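Local coordinates for protein alpha-1,3-glucanase (Bacillus circulans, PDB 5ZRU) that probably hydrolyses alpha-1,3-glucan, this chain being the GH87-type catalytic unit of a longer enzyme, with calcium and zinc ions bound, at residues E174-P183 with I247-T255; G230-V238 with A265-V273. One frame throughout, in Å; residues are numbered along the deposited sequence.

How the contacts relate
From the N terminus, residues 174-183 leave strand 166-174, the end of the antiparallel N-terminal domain, and run toward strand 187-188, where the parallel beta-helix begins. Contact 1 brings this linker back onto residues 247-255, closing a loop that holds helix 203-216 and the first strands of the beta-helix. Contact 2 starts inside that loop at residues 230-238 and ends beyond it at residues 265-273, so the two contacts cross rather than nest. Contact 1 ties the N-terminal domain to the beta-helix; contact 2 joins two strands of the helix wall. They meet where Ile247 CD1 packs on Ile235 CD1, 3.7 Å apart.

Contact 1. Residues E174-P183 with I247-T255; sequences EAVPAAIARP and IMGAGIWHT. With PE5 (3,6,9,12,15,18,21,24-octaoxahexacosan-1-ol), chain C; SO4 (sulfate ion), chain E.
The linker between the N-terminal beta domain and the parallel beta-helix is docked here on the turn between strands 245-249 and 255-259, with Glu174, Pro177 and Ile180 gripping Trp253, His254 and Ala250. At the domain end, Trp253 NE1 donates to Glu174 OE2 at 2.9 Å. The indole approaches from above the carboxylate plane, the two planes being 74° apart, while Arg345 makes a salt bridge to the same oxygen. Val176 CG2 sits over the five-membered ring, 3.7 Å from its centroid, in a CH-pi contact; CG1, anti to the backbone N (chi1 171°), instead reaches Trp253 CB. Replacing Trp253 by a leucine would probably cost Glu174 OE2 the indole N-H, leaving Arg345 to hold it, and open a gap beneath Val176 CG2. His254 stands up into the linker: NE2 donates to Pro177 O at 2.7 Å, the bond lying in both the ring and carbonyl planes, and Ala179 CB covers one face of the imidazole. One residue on, Ile180 N gives a nearly straight bond (173°) to Ala250 O at 2.8 Å. A water bridges that oxygen to Ala178 O. At the far end the bent thioether of Met248 brings CE 3.5 Å from Ile180 CG2 and 3.6 Å from Pro183 CG. The linker, without regular secondary structure itself, is thus fastened by three direct hydrogen bonds spaced along it, with apolar contacts between and beyond them; two of the bonds use N-H groups of rings that also have one face covered by the linker, which should limit their freedom to turn.

Contact 2. Residues G230-V238 with A265-V273; sequences GNMWKIGSV and ASGGISFRV
This is parallel strand pairing in the wall of the beta-helix: strand 233-235 lies beside strand 269-273, Trp233 facing Ile269 and Ile235 facing Phe271, with axes 4.8 Å apart and 13° from parallel. Four backbone hydrogen bonds alternate between them: Trp233 N to Gly268 O, Ser270 N to Trp233 O, Ile235 N to Ser270 O and Arg272 N to Ile235 O. On the face carrying Trp233, Ile269 CD1 reaches Trp233 CE3 at 3.6 Å, the two side chains pointing the same way. Ile235 CD1 wedges into this layer, over the centre of the Trp233 ring, 3.6 Å from Ile269 CG2 and 3.7 Å from Phe271 CE1. On the face carrying Ser270, its CB is met by Met232 SD at 3.7 Å, and the bend at chi3 (-61°) of Met232 brings CE close to Ala265 O. Past the strand, the Gly236 backbone packs against Arg272 CB. Val238 CG2 then covers one face of the Arg272 guanidinium, 3.5 Å above its plane. Among its neighbours, Trp233 packs against Leu203 and Val210 of helix 203-216 and meets Phe206 edge-to-face; Ile269 touches Phe279 and Met284 of strand 277-285. Next in the wall come strands 301-302 and 304-305; Met232 and Ile269 reach the first, and Asp303 between them and Asn304 of the second take hydrogen bonds from Ser270 OG and Arg272 NH1.

Contact 1. Residues E174-P183 with I247-T255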
loop_
_atom_site.group_PDB
_atom_site.type_symbol
_atom_site.label_atom_id
_atom_site.label_comp_id
_atom_site.label_asym_id
_atom_site.label_seq_id
_atom_site.Cartn_x
_atom_site.Cartn_y
_atom_site.Cartn_z
ATOM N N GLU A 174 17.244 9.591 1.417
ATOM C CA GLU A 174 17.069 10.100 2.769
ATOM C C GLU A 174 18.346 9.886 3.565
ATOM O O GLU A 174 19.133 8.980 3.276
ATOM C CB GLU A 174 15.896 9.405 3.476
ATOM C CG GLU A 174 16.108 7.923 3.697
ATOM C CD GLU A 174 14.818 7.208 4.023
ATOM O OE1 GLU A 174 14.103 6.823 3.071
ATOM O OE2 GLU A 174 14.513 7.043 5.222
ATOM N N ALA A 175 18.540 10.726 4.579
ATOM C CA ALA A 175 19.630 10.509 5.521
ATOM C C ALA A 175 19.240 9.393 6.479
ATOM O O ALA A 175 18.109 9.342 6.967
ATOM C CB ALA A 175 19.941 11.792 6.293
ATOM N N VAL A 176 20.168 8.482 6.732
ATOM C CA VAL A 176 19.905 7.312 7.564
ATOM C C VAL A 176 20.459 7.584 8.959
ATOM O O VAL A 176 21.671 7.808 9.093
ATOM C CB VAL A 176 20.535 6.047 6.971
ATOM C CG1 VAL A 176 20.428 4.903 7.971
ATOM C CG2 VAL A 176 19.864 5.690 5.650
ATOM N N PRO A 177 19.636 7.564 10.000
ATOM C CA PRO A 177 20.178 7.691 11.355
ATOM C C PRO A 177 20.942 6.434 11.739
ATOM O O PRO A 177 20.719 5.344 11.204
ATOM C CB PRO A 177 18.931 7.888 12.230
ATOM C CG PRO A 177 17.822 7.250 11.460
ATOM C CD PRO A 177 18.174 7.354 9.993
ATOM N N ALA A 178 21.880 6.604 12.669
ATOM C CA ALA A 178 22.608 5.448 13.177
ATOM C C ALA A 178 21.644 4.435 13.795
ATOM O O ALA A 178 20.487 4.739 14.106
ATOM C CB ALA A 178 23.654 5.873 14.210
ATOM N N ALA A 179 22.131 3.201 13.940
ATOM C CA ALA A 179 21.354 2.147 14.581
ATOM C C ALA A 179 20.861 2.584 15.955
ATOM O O ALA A 179 21.579 3.236 16.722
ATOM C CB ALA A 179 22.197 0.876 14.713
ATOM N N ILE A 180 19.622 2.215 16.261
ATOM C CA ILE A 180 19.061 2.468 17.581
ATOM C C ILE A 180 19.730 1.554 18.595
ATOM O O ILE A 180 19.867 0.341 18.367
ATOM C CB ILE A 180 17.543 2.257 17.575
ATOM C CG1 ILE A 180 16.882 3.248 16.619
ATOM C CG2 ILE A 180 16.960 2.437 19.000
ATOM C CD1 ILE A 180 15.468 2.894 16.280
ATOM N N ALA A 181 20.112 2.134 19.733
ATOM C CA ALA A 181 20.823 1.423 20.781
ATOM C C ALA A 181 19.958 0.348 21.432
ATOM O O ALA A 181 18.738 0.474 21.545
ATOM C CB ALA A 181 21.292 2.402 21.855
ATOM N N ARG A 182 20.615 -0.711 21.875
ATOM C CA ARG A 182 19.954 -1.715 22.699
ATOM C C ARG A 182 19.443 -1.087 23.990
ATOM O O ARG A 182 20.233 -0.466 24.719
ATOM C CB ARG A 182 20.925 -2.844 23.018
ATOM C CG ARG A 182 20.346 -3.870 23.964
ATOM C CD ARG A 182 21.243 -5.085 24.083
ATOM N NE ARG A 182 20.686 -6.030 25.047
ATOM C CZ ARG A 182 21.095 -7.287 25.192
ATOM N NH1 ARG A 182 22.063 -7.767 24.425
ATOM N NH2 ARG A 182 20.522 -8.065 26.101
ATOM N N PRO A 183 18.156 -1.202 24.308
ATOM C CA PRO A 183 17.652 -0.587 25.540
ATOM C C PRO A 183 18.240 -1.238 26.781
ATOM O O PRO A 183 18.614 -2.413 26.776
ATOM C CB PRO A 183 16.140 -0.822 25.462
ATOM C CG PRO A 183 15.859 -1.038 24.010
ATOM C CD PRO A 183 17.066 -1.717 23.459
ATOM N N ILE A 247 8.856 -5.205 21.167
ATOM C CA ILE A 247 9.870 -5.751 20.269
ATOM C C ILE A 247 10.388 -4.604 19.417
ATOM O O ILE A 247 9.608 -3.948 18.717
ATOM C CB ILE A 247 9.307 -6.864 19.374
ATOM C CG1 ILE A 247 8.725 -7.996 20.236
ATOM C CG2 ILE A 247 10.377 -7.335 18.373
ATOM C CD1 ILE A 247 7.824 -8.948 19.458
ATOM N N MET A 248 11.691 -4.348 19.478
ATOM C CA MET A 248 12.248 -3.186 18.803
ATOM C C MET A 248 13.529 -3.570 18.084
ATOM O O MET A 248 14.410 -4.194 18.682
ATOM C CB MET A 248 12.543 -2.042 19.789
ATOM C CG MET A 248 12.920 -0.727 19.096
ATOM S SD MET A 248 13.550 0.522 20.251
ATOM C CE MET A 248 15.176 -0.139 20.588
ATOM N N GLY A 249 13.639 -3.174 16.815
ATOM C CA GLY A 249 14.855 -3.364 16.058
ATOM C C GLY A 249 15.747 -2.140 16.142
ATOM O O GLY A 249 15.482 -1.184 16.875
ATOM N N ALA A 250 16.816 -2.161 15.347
ATOM C CA ALA A 250 17.759 -1.047 15.326
ATOM C C ALA A 250 17.410 0.020 14.288
ATOM O O ALA A 250 18.156 0.997 14.147
ATOM C CB ALA A 250 19.183 -1.560 15.072
ATOM N N GLY A 251 16.297 -0.129 13.579
ATOM C CA GLY A 251 15.901 0.833 12.561
ATOM C C GLY A 251 15.537 0.151 11.253
ATOM O O GLY A 251 16.072 -0.903 10.903
ATOM N N ILE A 252 14.610 0.766 10.511
ATOM C CA ILE A 252 14.218 0.169 9.234
ATOM C C ILE A 252 15.385 0.089 8.258
ATOM O O ILE A 252 15.328 -0.682 7.294
ATOM C CB ILE A 252 13.031 0.927 8.590
ATOM C CG1 ILE A 252 13.429 2.365 8.206
ATOM C CG2 ILE A 252 11.816 0.889 9.515
ATOM C CD1 ILE A 252 12.320 3.128 7.438
ATOM N N TRP A 253 16.445 0.868 8.475
ATOM C CA TRP A 253 17.627 0.813 7.625
ATOM C C TRP A 253 18.712 -0.109 8.173
ATOM O O TRP A 253 19.778 -0.213 7.560
ATOM C CB TRP A 253 18.201 2.231 7.427
ATOM C CG TRP A 253 17.364 3.063 6.467
ATOM C CD1 TRP A 253 16.423 4.004 6.790
ATOM C CD2 TRP A 253 17.385 2.991 5.032
ATOM N NE1 TRP A 253 15.864 4.528 5.642
ATOM C CE2 TRP A 253 16.435 3.921 4.552
ATOM C CE3 TRP A 253 18.112 2.227 4.108
ATOM C CZ2 TRP A 253 16.199 4.115 3.184
ATOM C CZ3 TRP A 253 17.878 2.426 2.734
ATOM C CH2 TRP A 253 16.928 3.360 2.295
ATOM N N HIS A 254 18.483 -0.751 9.319
ATOM C CA HIS A 254 19.535 -1.519 9.978
ATOM C C HIS A 254 19.146 -2.955 10.279
ATOM O O HIS A 254 19.991 -3.847 10.157
ATOM C CB HIS A 254 19.961 -0.813 11.281
ATOM C CG HIS A 254 20.561 0.538 11.050
ATOM N ND1 HIS A 254 21.863 0.710 10.632
ATOM C CD2 HIS A 254 20.033 1.780 11.157
ATOM C CE1 HIS A 254 22.114 2.001 10.497
ATOM N NE2 HIS A 254 21.021 2.672 10.814
ATOM N N THR A 255 17.895 -3.207 10.665
ATOM C CA THR A 255 17.448 -4.532 11.079
ATOM C C THR A 255 16.495 -5.087 10.027
ATOM O O THR A 255 15.413 -4.524 9.821
ATOM C CB THR A 255 16.753 -4.471 12.441
ATOM O OG1 THR A 255 17.694 -4.066 13.447
ATOM C CG2 THR A 255 16.181 -5.834 12.803
HETATM C C48 PE5 C . 15.037 -15.087 0.173
HETATM C C50 PE5 C . 14.019 -14.508 -0.816
HETATM O O1 PE5 C . 14.473 -14.685 -2.132
HETATM C C1 PE5 C . 13.584 -14.254 -3.126
HETATM C C2 PE5 C . 14.246 -14.302 -4.506
HETATM O O2 PE5 C . 15.305 -13.388 -4.554
HETATM C C3 PE5 C . 16.094 -13.430 -5.709
HETATM C C4 PE5 C . 17.245 -12.424 -5.584
HETATM O O3 PE5 C . 16.735 -11.139 -5.346
HETATM C C5 PE5 C . 17.668 -10.094 -5.295
HETATM C C6 PE5 C . 17.424 -9.212 -4.062
HETATM O O4 PE5 C . 16.506 -8.180 -4.322
HETATM C C7 PE5 C . 15.587 -7.902 -3.298
HETATM C C8 PE5 C . 16.314 -7.660 -1.973
HETATM O O5 PE5 C . 15.403 -7.742 -0.923
HETATM C C9 PE5 C . 15.979 -7.803 0.354
HETATM C C10 PE5 C . 15.796 -6.454 1.036
HETATM O O6 PE5 C . 17.038 -5.981 1.463
HETATM C C11 PE5 C . 17.096 -4.601 1.675
HETATM C C12 PE5 C . 18.542 -4.158 1.848
HETATM O O7 PE5 C . 18.649 -3.621 3.130
HETATM C C13 PE5 C . 19.453 -2.482 3.232
HETATM C C14 PE5 C . 19.982 -2.398 4.662
HETATM O O8 PE5 C . 20.225 -3.700 5.115
HETATM C C15 PE5 C . 20.655 -3.816 6.446
HETATM C C16 PE5 C . 22.068 -4.416 6.475
HETATM O O52 PE5 C . 22.037 -5.745 6.916
HETATM S S SO4 E . 23.220 -6.686 21.020
HETATM O O1 SO4 E . 23.409 -5.293 20.588
HETATM O O2 SO4 E . 21.805 -7.041 20.959
HETATM O O3 SO4 E . 23.697 -6.831 22.394
HETATM O O4 SO4 E . 23.979 -7.573 20.127
HETATM O O HOH W 1 18.145 3.626 13.035
#

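Contact 2. Residues G230-V238 with A265-V273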
loop_
_atom_site.group_PDB
_atom_site.type_symbol
_atom_site.label_atom_id
_atom_site.label_comp_id
_atom_site.label_asym_id
_atom_site.label_seq_id
_atom_site.Cartn_x
_atom_site.Cartn_y
_atom_site.Cartn_z
ATOM N N GLY A 230 12.846 -19.177 8.845
ATOM C CA GLY A 230 12.392 -20.195 7.919
ATOM C C GLY A 230 10.964 -20.657 8.089
ATOM O O GLY A 230 10.567 -21.662 7.493
ATOM N N ASN A 231 10.176 -19.969 8.904
ATOM C CA ASN A 231 8.743 -20.214 8.953
ATOM C C ASN A 231 8.069 -19.002 9.573
ATOM O O ASN A 231 8.717 -17.984 9.846
ATOM C CB ASN A 231 8.403 -21.487 9.729
ATOM C CG ASN A 231 7.224 -22.223 9.110
ATOM O OD1 ASN A 231 6.059 -21.767 9.182
ATOM N ND2 ASN A 231 7.517 -23.362 8.476
ATOM N N MET A 232 6.763 -19.120 9.805
ATOM C CA MET A 232 6.015 -18.040 10.438
ATOM C C MET A 232 6.534 -17.821 11.855
ATOM O O MET A 232 6.815 -18.778 12.584
ATOM C CB MET A 232 4.523 -18.376 10.458
ATOM C CG MET A 232 3.609 -17.260 11.022
ATOM S SD MET A 232 1.889 -17.759 11.160
ATOM C CE MET A 232 1.476 -18.133 9.441
ATOM N N TRP A 233 6.702 -16.557 12.235
ATOM C CA TRP A 233 7.093 -16.217 13.600
ATOM C C TRP A 233 5.818 -16.059 14.424
ATOM O O TRP A 233 5.082 -15.085 14.249
ATOM C CB TRP A 233 7.938 -14.943 13.620
ATOM C CG TRP A 233 8.519 -14.606 14.980
ATOM C CD1 TRP A 233 8.537 -15.407 16.092
ATOM C CD2 TRP A 233 9.117 -13.362 15.375
ATOM N NE1 TRP A 233 9.129 -14.746 17.147
ATOM C CE2 TRP A 233 9.492 -13.489 16.733
ATOM C CE3 TRP A 233 9.388 -12.163 14.707
ATOM C CZ2 TRP A 233 10.124 -12.463 17.431
ATOM C CZ3 TRP A 233 10.009 -11.141 15.401
ATOM C CH2 TRP A 233 10.370 -11.295 16.753
ATOM N N LYS A 234 5.555 -17.016 15.315
ATOM C CA LYS A 234 4.350 -17.009 16.139
ATOM C C LYS A 234 4.706 -16.471 17.515
ATOM O O LYS A 234 5.488 -17.087 18.248
ATOM C CB LYS A 234 3.739 -18.407 16.236
ATOM C CG LYS A 234 3.311 -18.931 14.878
ATOM C CD LYS A 234 2.807 -20.360 14.935
ATOM C CE LYS A 234 2.442 -20.839 13.529
ATOM N NZ LYS A 234 1.573 -22.057 13.554
ATOM N N ILE A 235 4.140 -15.326 17.855
ATOM C CA ILE A 235 4.487 -14.604 19.068
ATOM C C ILE A 235 3.330 -14.810 20.036
ATOM O O ILE A 235 2.307 -14.118 19.956
ATOM C CB ILE A 235 4.761 -13.123 18.777
ATOM C CG1 ILE A 235 5.943 -13.018 17.804
ATOM C CG2 ILE A 235 5.035 -12.351 20.071
ATOM C CD1 ILE A 235 6.280 -11.574 17.384
ATOM N N GLY A 236 3.493 -15.775 20.942
ATOM C CA GLY A 236 2.399 -16.281 21.746
ATOM C C GLY A 236 1.634 -17.373 21.012
ATOM O O GLY A 236 1.855 -17.650 19.832
ATOM N N SER A 237 0.703 -17.999 21.731
ATOM C CA SER A 237 -0.145 -19.036 21.156
ATOM C C SER A 237 -1.581 -18.787 21.585
ATOM O O SER A 237 -1.840 -18.036 22.526
ATOM C CB SER A 237 0.290 -20.445 21.590
ATOM O OG SER A 237 -0.019 -20.662 22.958
ATOM N N VAL A 238 -2.521 -19.419 20.878
ATOM C CA VAL A 238 -3.925 -19.269 21.253
ATOM C C VAL A 238 -4.145 -19.764 22.676
ATOM O O VAL A 238 -4.842 -19.121 23.473
ATOM C CB VAL A 238 -4.841 -19.992 20.247
ATOM C CG1 VAL A 238 -6.275 -20.031 20.767
ATOM C CG2 VAL A 238 -4.794 -19.291 18.901
ATOM N N ALA A 265 1.371 -20.293 4.532
ATOM C CA ALA A 265 1.351 -20.178 5.994
ATOM C C ALA A 265 2.740 -20.332 6.606
ATOM O O ALA A 265 2.880 -20.803 7.741
ATOM C CB ALA A 265 0.376 -21.186 6.620
ATOM N N SER A 266 3.786 -19.917 5.880
ATOM C CA SER A 266 5.153 -20.203 6.301
ATOM C C SER A 266 6.011 -18.956 6.466
ATOM O O SER A 266 7.240 -19.050 6.419
ATOM C CB SER A 266 5.811 -21.171 5.313
ATOM O OG SER A 266 5.066 -22.374 5.281
ATOM N N GLY A 267 5.396 -17.799 6.670
ATOM C CA GLY A 267 6.150 -16.588 6.939
ATOM C C GLY A 267 5.226 -15.519 7.479
ATOM O O GLY A 267 4.016 -15.719 7.608
ATOM N N GLY A 268 5.812 -14.363 7.783
ATOM C CA GLY A 268 5.074 -13.313 8.456
ATOM C C GLY A 268 4.995 -13.563 9.953
ATOM O O GLY A 268 5.477 -14.571 10.479
ATOM N N ILE A 269 4.382 -12.610 10.651
ATOM C CA ILE A 269 4.294 -12.625 12.111
ATOM C C ILE A 269 2.843 -12.803 12.532
ATOM O O ILE A 269 1.964 -12.052 12.088
ATOM C CB ILE A 269 4.881 -11.337 12.715
ATOM C CG1 ILE A 269 6.396 -11.308 12.498
ATOM C CG2 ILE A 269 4.551 -11.248 14.205
ATOM C CD1 ILE A 269 7.072 -10.002 13.009
ATOM N N SER A 270 2.590 -13.779 13.406
ATOM C CA SER A 270 1.268 -13.977 13.983
ATOM C C SER A 270 1.330 -13.578 15.448
ATOM O O SER A 270 2.044 -14.213 16.232
ATOM C CB SER A 270 0.802 -15.432 13.844
ATOM O OG SER A 270 -0.320 -15.691 14.687
ATOM N N PHE A 271 0.595 -12.527 15.814
ATOM C CA PHE A 271 0.509 -12.084 17.204
ATOM C C PHE A 271 -0.627 -12.803 17.921
ATOM O O PHE A 271 -1.746 -12.880 17.401
ATOM C CB PHE A 271 0.254 -10.579 17.299
ATOM C CG PHE A 271 1.392 -9.705 16.828
ATOM C CD1 PHE A 271 2.645 -9.768 17.426
ATOM C CD2 PHE A 271 1.174 -8.760 15.831
ATOM C CE1 PHE A 271 3.669 -8.932 17.017
ATOM C CE2 PHE A 271 2.192 -7.924 15.408
ATOM C CZ PHE A 271 3.445 -8.012 16.001
ATOM N N ARG A 272 -0.348 -13.295 19.126
ATOM C CA ARG A 272 -1.373 -13.813 20.037
ATOM C C ARG A 272 -1.260 -13.026 21.340
ATOM O O ARG A 272 -0.763 -13.528 22.354
ATOM C CB ARG A 272 -1.218 -15.329 20.264
ATOM C CG ARG A 272 -1.323 -16.159 18.995
ATOM C CD ARG A 272 -2.719 -16.086 18.395
ATOM N NE ARG A 272 -2.833 -16.899 17.186
ATOM C CZ ARG A 272 -3.913 -16.940 16.408
ATOM N NH1 ARG A 272 -4.979 -16.203 16.707
ATOM N NH2 ARG A 272 -3.926 -17.715 15.329
ATOM N N VAL A 273 -1.692 -11.769 21.286
ATOM C CA VAL A 273 -1.482 -10.785 22.342
ATOM C C VAL A 273 -2.848 -10.290 22.812
ATOM O O VAL A 273 -3.705 -9.951 21.987
ATOM C CB VAL A 273 -0.622 -9.610 21.833
ATOM C CG1 VAL A 273 -0.560 -8.481 22.864
ATOM C CG2 VAL A 273 0.791 -10.097 21.456
#